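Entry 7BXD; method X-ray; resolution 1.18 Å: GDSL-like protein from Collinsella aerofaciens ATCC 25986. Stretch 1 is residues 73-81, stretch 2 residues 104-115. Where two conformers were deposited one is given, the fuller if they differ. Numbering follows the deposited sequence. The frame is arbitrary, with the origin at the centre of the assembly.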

# COMPACT_ATOMS: atom_id res chain seq x y z
N LYS A 73 -3.43 -2.35 -10.37
CA LYS A 73 -2.19 -1.84 -10.95
C LYS A 73 -2.31 -0.38 -11.38
O LYS A 73 -3.32 0.02 -11.97
CB LYS A 73 -1.77 -2.70 -12.13
CG LYS A 73 -1.30 -4.09 -11.73
CD LYS A 73 -0.84 -4.90 -12.95
CE LYS A 73 -1.99 -5.12 -13.86
NZ LYS A 73 -2.96 -6.06 -13.38
N GLY A 74 -1.26 0.40 -11.11
CA GLY A 74 -1.21 1.79 -11.54
C GLY A 74 -1.90 2.77 -10.62
O GLY A 74 -1.79 3.98 -10.85
N SER A 75 -2.59 2.31 -9.57
CA SER A 75 -3.44 3.20 -8.79
C SER A 75 -2.63 4.08 -7.83
O SER A 75 -1.77 3.60 -7.08
CB SER A 75 -4.44 2.33 -8.00
OG SER A 75 -5.33 3.14 -7.23
N ARG A 76 -2.93 5.38 -7.87
CA ARG A 76 -2.43 6.36 -6.90
C ARG A 76 -3.45 6.46 -5.78
O ARG A 76 -4.65 6.32 -6.01
CB ARG A 76 -2.31 7.76 -7.54
CG ARG A 76 -1.26 7.92 -8.65
CD ARG A 76 -1.70 7.24 -9.92
NE ARG A 76 -0.93 7.60 -11.12
CZ ARG A 76 -1.27 8.59 -11.95
NH1 ARG A 76 -2.30 9.38 -11.69
NH2 ARG A 76 -0.57 8.80 -13.08
N ILE A 77 -2.98 6.78 -4.57
CA ILE A 77 -3.94 7.11 -3.51
C ILE A 77 -4.80 8.30 -3.93
O ILE A 77 -6.03 8.27 -3.81
CB ILE A 77 -3.22 7.33 -2.17
CG1 ILE A 77 -2.69 5.97 -1.66
CG2 ILE A 77 -4.16 7.96 -1.12
CD1 ILE A 77 -1.95 6.03 -0.33
N ALA A 78 -4.16 9.35 -4.46
CA ALA A 78 -4.85 10.60 -4.77
C ALA A 78 -5.43 10.63 -6.18
O ALA A 78 -4.93 9.98 -7.12
CB ALA A 78 -3.90 11.78 -4.65
N ILE A 79 -6.49 11.44 -6.33
CA ILE A 79 -7.07 11.70 -7.64
C ILE A 79 -6.09 12.52 -8.47
O ILE A 79 -5.48 13.47 -7.96
CB ILE A 79 -8.38 12.50 -7.52
CG1 ILE A 79 -9.37 11.79 -6.59
CG2 ILE A 79 -8.98 12.73 -8.90
CD1 ILE A 79 -10.69 12.56 -6.42
N LYS A 80 -6.00 12.20 -9.76
CA LYS A 80 -5.24 13.00 -10.72
C LYS A 80 -5.94 12.88 -12.07
O LYS A 80 -6.52 11.84 -12.39
CB LYS A 80 -3.77 12.54 -10.80
CG LYS A 80 -2.83 13.58 -11.40
CD LYS A 80 -1.38 13.16 -11.38
CE LYS A 80 -0.49 14.30 -11.86
NZ LYS A 80 0.81 13.90 -12.45
N ALA A 81 -5.89 13.96 -12.87
CA ALA A 81 -6.76 14.01 -14.05
C ALA A 81 -6.43 12.97 -15.12
O ALA A 81 -7.25 12.75 -16.01
CB ALA A 81 -6.74 15.40 -14.66
N PHE A 104 -2.49 -0.04 1.56
CA PHE A 104 -1.07 -0.13 1.22
C PHE A 104 -0.89 0.55 -0.13
O PHE A 104 -1.25 -0.01 -1.17
CB PHE A 104 -0.75 -1.63 1.15
CG PHE A 104 0.68 -2.00 0.80
CD1 PHE A 104 1.78 -1.20 1.14
CD2 PHE A 104 0.92 -3.23 0.18
CE1 PHE A 104 3.07 -1.62 0.87
CE2 PHE A 104 2.22 -3.65 -0.11
CZ PHE A 104 3.29 -2.83 0.23
N GLY A 105 -0.40 1.79 -0.13
CA GLY A 105 -0.25 2.53 -1.37
C GLY A 105 0.66 3.71 -1.18
O GLY A 105 1.16 3.96 -0.07
N GLY A 106 0.87 4.45 -2.28
CA GLY A 106 1.61 5.70 -2.25
C GLY A 106 2.83 5.72 -3.16
O GLY A 106 3.30 6.81 -3.49
N VAL A 107 3.34 4.57 -3.60
CA VAL A 107 4.51 4.63 -4.46
C VAL A 107 4.15 5.31 -5.77
O VAL A 107 5.01 5.98 -6.38
CB VAL A 107 5.21 3.26 -4.65
CG1 VAL A 107 4.40 2.34 -5.57
CG2 VAL A 107 6.64 3.44 -5.16
N ASN A 108 2.91 5.14 -6.26
CA ASN A 108 2.54 5.80 -7.52
C ASN A 108 2.32 7.30 -7.33
O ASN A 108 2.57 8.09 -8.26
CB ASN A 108 1.35 5.14 -8.17
CG ASN A 108 1.66 3.72 -8.59
OD1 ASN A 108 2.76 3.45 -9.10
ND2 ASN A 108 0.71 2.81 -8.41
N ASP A 109 1.83 7.73 -6.16
CA ASP A 109 1.72 9.16 -5.89
C ASP A 109 3.08 9.82 -5.98
O ASP A 109 3.22 10.92 -6.53
CB ASP A 109 1.08 9.38 -4.52
CG ASP A 109 -0.29 8.74 -4.42
OD1 ASP A 109 -0.32 7.48 -4.33
OD2 ASP A 109 -1.30 9.49 -4.45
N PHE A 110 4.11 9.17 -5.39
CA PHE A 110 5.48 9.67 -5.49
C PHE A 110 5.94 9.66 -6.95
O PHE A 110 6.39 10.68 -7.48
CB PHE A 110 6.37 8.78 -4.62
CG PHE A 110 7.85 8.86 -4.98
CD1 PHE A 110 8.55 10.07 -4.89
CD2 PHE A 110 8.51 7.71 -5.38
CE1 PHE A 110 9.91 10.11 -5.21
CE2 PHE A 110 9.86 7.76 -5.70
CZ PHE A 110 10.56 8.97 -5.62
N SER A 111 5.84 8.51 -7.62
CA SER A 111 6.45 8.37 -8.94
C SER A 111 5.72 9.16 -10.02
O SER A 111 6.33 9.50 -11.04
CB SER A 111 6.61 6.90 -9.32
OG SER A 111 5.38 6.29 -9.63
N ARG A 112 4.42 9.43 -9.84
CA ARG A 112 3.63 10.15 -10.83
C ARG A 112 3.23 11.54 -10.36
O ARG A 112 2.27 12.11 -10.88
CB ARG A 112 2.44 9.30 -11.30
CG ARG A 112 2.83 7.93 -11.84
CD ARG A 112 3.87 8.06 -12.93
NE ARG A 112 4.00 6.82 -13.69
CZ ARG A 112 5.10 6.45 -14.33
NH1 ARG A 112 6.17 7.23 -14.29
NH2 ARG A 112 5.14 5.31 -14.99
N ASN A 113 3.97 12.12 -9.41
CA ASN A 113 3.93 13.57 -9.19
C ASN A 113 2.57 14.06 -8.70
O ASN A 113 2.04 15.06 -9.16
CB ASN A 113 4.43 14.29 -10.44
CG ASN A 113 5.80 13.83 -10.77
OD1 ASN A 113 6.71 14.01 -9.97
ND2 ASN A 113 5.97 13.16 -11.91
N VAL A 114 2.01 13.36 -7.73
CA VAL A 114 0.85 13.89 -7.00
C VAL A 114 1.32 15.01 -6.09
O VAL A 114 2.26 14.81 -5.29
CB VAL A 114 0.19 12.76 -6.19
CG1 VAL A 114 -0.74 13.31 -5.12
CG2 VAL A 114 -0.53 11.83 -7.14
N PRO A 115 0.74 16.21 -6.16
CA PRO A 115 1.13 17.28 -5.24
C PRO A 115 0.96 16.85 -3.79
O PRO A 115 -0.03 16.21 -3.42
CB PRO A 115 0.18 18.43 -5.60
CG PRO A 115 -0.26 18.14 -7.03
CD PRO A 115 -0.36 16.62 -7.05
O HOH W 1 0.32 3.85 -5.08

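Residues 73-81 form a length of chain without regular helix or strand, laid against a short helix, residues 107-111, and the turns that lead into and out of it. The backbones come nearest at Arg76 and Asn108, whose CA atoms lie 5.0 Å apart, and the contact buries 522 Å² counted over both sides. Much of its polar bonding joins side chains of stretch 2 to the backbone of stretch 1.

Phe104 points away and takes no part. At Gly105 the chain passes close to Ile77, whose CD1 lies 3.6 Å from Gly105 C. A CB on Gly105 would point toward stretch 1 and sit only 3.2 Å from Ile77 CG1, so the bare backbone leaves room for the isoleucine. Gly106, the N-cap residue, has a positive phi of 121°, at which a CB would be jammed against the preceding carbonyl oxygen; Ile77 CD1 also rests 3.8 Å from Gly106 N.

Water 1 bridges the two stretches at the start of the helix. It accepts hydrogen bonds from Gly106 N at 2.9 Å and Asn108 N at 3.1 Å, and donates one to Ser75 O at 2.9 Å, so a carbonyl of stretch 1 is linked to amides at the helix start. Val107 turns away, but its carbonyl receives the helical bond from Ser111 N.

Asn108 points toward stretch 1 and gives the same carbonyl a direct bond: ND2 donates to Ser75 O at 2.9 Å with a nearly straight angle of 176°. Ser75 O thus accepts from both the amide side chain and the water. Asn108 CB meanwhile lies at the edge of the Arg76 guanidinium, and packs 3.8 Å from Arg76 CG.

The CA-to-CB bond of Asp109 points sideways, but the carboxylate at the end of the side chain reaches stretch 1 and receives two successive backbone amides. Ile77 N donates to Asp109 OD1 at 2.8 Å and Ala78 N to Asp109 OD2 at 2.9 Å, one oxygen for each N-H. This fork satisfies both amides with one carboxylate, and brings the carboxylate close to Ala78, with Asp109 OD2 3.5 Å from Ala78 CB.

Phe110 and Ser111 lie out of reach. Arg112 is the first residue to leave helical angles, although its N still bonds to Asn108 O at 2.8 Å. Its CB comes 3.5 Å from Arg76 NH2, while the end of its side chain leads away to partners elsewhere in the structure. The carbonyl is the polar contact here: Lys80, extended with all four chi angles t, brings NZ to 2.8 Å from Arg112 O and donates a hydrogen bond, placing its positive charge beside a carbonyl at the helix exit.

Asn113, with positive phi and psi, turns the chain, and Val114 N then returns to Asp109 O at 3.0 Å. That turn sets Val114 against stretch 1, where its CG1 meets Ala78 CB at 3.5 Å in an apolar contact next to the Asp109 fork.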